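Local coordinates for DltD domain-containing protein (Beauveria bassiana, PDB 7D78), which is a fungal polyketide thioesterase of the alpha/beta hydrolase fold that probably releases a polyketide chain by cyclising it to a medium-ring lactone, at residues A[43-48]-A[82-87]. Residues are numbered along the deposited sequence; the frame is centred on the assembly and turned at random. Where two conformers were deposited one is given.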
loop_
_atom_site.group_PDB
_atom_site.type_symbol
_atom_site.label_atom_id
_atom_site.label_comp_id
_atom_site.label_asym_id
_atom_site.label_seq_id
_atom_site.Cartn_x
_atom_site.Cartn_y
_atom_site.Cartn_z
ATOM N N ARG A 43 -8.351 16.204 19.428
ATOM C CA ARG A 43 -8.442 17.469 20.152
ATOM C C ARG A 43 -8.124 18.608 19.196
ATOM O O ARG A 43 -7.086 18.582 18.534
ATOM C CB ARG A 43 -7.455 17.534 21.315
ATOM C CG ARG A 43 -7.550 16.428 22.341
ATOM C CD ARG A 43 -6.482 16.674 23.385
ATOM N NE ARG A 43 -6.670 15.858 24.580
ATOM C CZ ARG A 43 -6.000 16.042 25.711
ATOM N NH1 ARG A 43 -5.107 17.021 25.804
ATOM N NH2 ARG A 43 -6.231 15.250 26.748
ATOM N N PHE A 44 -9.005 19.602 19.137
ATOM C CA PHE A 44 -8.799 20.786 18.313
ATOM C C PHE A 44 -8.561 21.976 19.230
ATOM O O PHE A 44 -9.435 22.333 20.029
ATOM C CB PHE A 44 -9.993 21.039 17.399
ATOM C CG PHE A 44 -9.796 22.184 16.453
ATOM C CD1 PHE A 44 -8.874 22.091 15.420
ATOM C CD2 PHE A 44 -10.519 23.358 16.602
ATOM C CE1 PHE A 44 -8.684 23.136 14.537
ATOM C CE2 PHE A 44 -10.340 24.417 15.723
ATOM C CZ PHE A 44 -9.417 24.308 14.686
ATOM N N TYR A 45 -7.376 22.558 19.132
ATOM C CA TYR A 45 -6.978 23.733 19.905
ATOM C C TYR A 45 -7.168 24.951 19.002
ATOM O O TYR A 45 -6.326 25.232 18.147
ATOM C CB TYR A 45 -5.532 23.592 20.370
ATOM C CG TYR A 45 -5.265 22.480 21.376
ATOM C CD1 TYR A 45 -5.219 21.142 20.979
ATOM C CD2 TYR A 45 -5.026 22.772 22.719
ATOM C CE1 TYR A 45 -4.949 20.120 21.896
ATOM C CE2 TYR A 45 -4.760 21.760 23.647
ATOM C CZ TYR A 45 -4.722 20.437 23.227
ATOM O OH TYR A 45 -4.460 19.434 24.136
ATOM N N ALA A 46 -8.284 25.661 19.177
ATOM C CA ALA A 46 -8.674 26.750 18.287
ATOM C C ALA A 46 -7.976 28.051 18.670
ATOM O O ALA A 46 -7.574 28.255 19.815
ATOM C CB ALA A 46 -10.188 26.963 18.326
ATOM N N VAL A 47 -7.839 28.943 17.693
ATOM C CA VAL A 47 -7.391 30.303 17.957
ATOM C C VAL A 47 -8.540 31.244 17.636
ATOM O O VAL A 47 -9.478 30.900 16.910
ATOM C CB VAL A 47 -6.128 30.687 17.160
ATOM C CG1 VAL A 47 -4.994 29.720 17.476
ATOM C CG2 VAL A 47 -6.431 30.728 15.664
ATOM N N ASP A 48 -8.473 32.443 18.212
ATOM C CA ASP A 48 -9.487 33.450 17.938
ATOM C C ASP A 48 -9.340 33.953 16.510
ATOM O O ASP A 48 -8.240 33.997 15.956
ATOM C CB ASP A 48 -9.369 34.621 18.918
ATOM C CG ASP A 48 -9.542 34.195 20.365
ATOM O OD1 ASP A 48 -10.512 33.460 20.666
ATOM O OD2 ASP A 48 -8.706 34.597 21.205
ATOM N N THR A 82 -4.517 23.909 16.185
ATOM C CA THR A 82 -3.797 22.644 16.226
ATOM C C THR A 82 -4.777 21.500 16.451
ATOM O O THR A 82 -5.613 21.562 17.356
ATOM C CB THR A 82 -2.715 22.646 17.319
ATOM O OG1 THR A 82 -1.845 23.769 17.128
ATOM C CG2 THR A 82 -1.885 21.383 17.224
ATOM N N TYR A 83 -4.675 20.464 15.621
ATOM C CA TYR A 83 -5.493 19.259 15.733
ATOM C C TYR A 83 -4.573 18.076 15.996
ATOM O O TYR A 83 -3.731 17.750 15.155
ATOM C CB TYR A 83 -6.296 19.031 14.447
ATOM C CG TYR A 83 -7.304 17.887 14.483
ATOM C CD1 TYR A 83 -8.272 17.828 15.469
ATOM C CD2 TYR A 83 -7.314 16.898 13.491
ATOM C CE1 TYR A 83 -9.218 16.813 15.497
ATOM C CE2 TYR A 83 -8.266 15.876 13.499
ATOM C CZ TYR A 83 -9.216 15.837 14.515
ATOM O OH TYR A 83 -10.173 14.836 14.563
ATOM N N ILE A 84 -4.694 17.469 17.175
ATOM C CA ILE A 84 -4.080 16.174 17.462
ATOM C C ILE A 84 -5.185 15.133 17.422
ATOM O O ILE A 84 -6.259 15.341 17.998
ATOM C CB ILE A 84 -3.373 16.155 18.830
ATOM C CG1 ILE A 84 -2.808 17.522 19.209
ATOM C CG2 ILE A 84 -2.262 15.111 18.852
ATOM C CD1 ILE A 84 -2.252 17.524 20.614
ATOM N N TYR A 85 -4.936 14.011 16.753
ATOM C CA TYR A 85 -5.982 13.014 16.572
ATOM C C TYR A 85 -5.421 11.614 16.774
ATOM O O TYR A 85 -4.216 11.372 16.642
ATOM C CB TYR A 85 -6.640 13.132 15.171
ATOM C CG TYR A 85 -5.711 12.698 14.046
ATOM C CD1 TYR A 85 -4.780 13.582 13.512
ATOM C CD2 TYR A 85 -5.740 11.394 13.553
ATOM C CE1 TYR A 85 -3.901 13.184 12.501
ATOM C CE2 TYR A 85 -4.867 10.980 12.556
ATOM C CZ TYR A 85 -3.954 11.878 12.035
ATOM O OH TYR A 85 -3.110 11.465 11.045
ATOM N N ASP A 86 -6.323 10.697 17.133
ATOM C CA ASP A 86 -6.015 9.272 17.164
ATOM C C ASP A 86 -6.212 8.694 15.773
ATOM O O ASP A 86 -7.328 8.766 15.239
ATOM C CB ASP A 86 -6.914 8.537 18.156
ATOM C CG ASP A 86 -6.570 8.851 19.615
ATOM O OD1 ASP A 86 -5.395 9.149 19.902
ATOM O OD2 ASP A 86 -7.472 8.760 20.476
ATOM N N PRO A 87 -5.186 8.124 15.148
ATOM C CA PRO A 87 -5.381 7.554 13.810
ATOM C C PRO A 87 -6.363 6.388 13.834
ATOM O O PRO A 87 -6.753 5.868 14.880
ATOM C CB PRO A 87 -3.970 7.094 13.401
ATOM C CG PRO A 87 -3.028 7.901 14.293
ATOM C CD PRO A 87 -3.786 8.015 15.598
#
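Y45 turns a ring edge to the backbone of the neighbouring strand, with O of T82 near the ring plane, 3.7 Å from CD1. With CG anti to its carbonyl carbon (chi1 -66°), Y45 runs back along its own strand, diagonally past I84, whose CD1 methyl is near CE1 in one of two modelled positions. The extended side chain of R43 donates a hydrogen bond from NH1 to OH of Y45 (3.0 Å), which lies in the guanidinium plane.

The opposite face carries F44 and Y83, a non-hydrogen-bonded pair whose side chains cross at about a right angle: CD1 of F44 reaches CB of Y83 (4.1 Å) at the edge of the phenylalanine ring. The Y83 ring passes beside the R43 carbonyl, whose O lies obliquely to it, 3.4 Å from CD1 of Y83. Its hydroxyl hydrogen-bonds with O of V30 on strand 28-33, at one edge of the sheet within this chain.

Replacing Y45 by an alanine would probably leave the R43 guanidinium without its hydroxyl partner and T82 O without the ring edge beside it.

Two pairs of backbone bonds, R43 with I84 and Y45 with T82, join the antiparallel strands; the Y45 N to T82 O bond is almost straight (178°). These four residues thus pair mutually, while F44 and Y83 bond to outer strands; T82 and I84 meet helix 68-77, and Y83 helix 103-118, seating this antiparallel margin of the hydrolase sheet between helices.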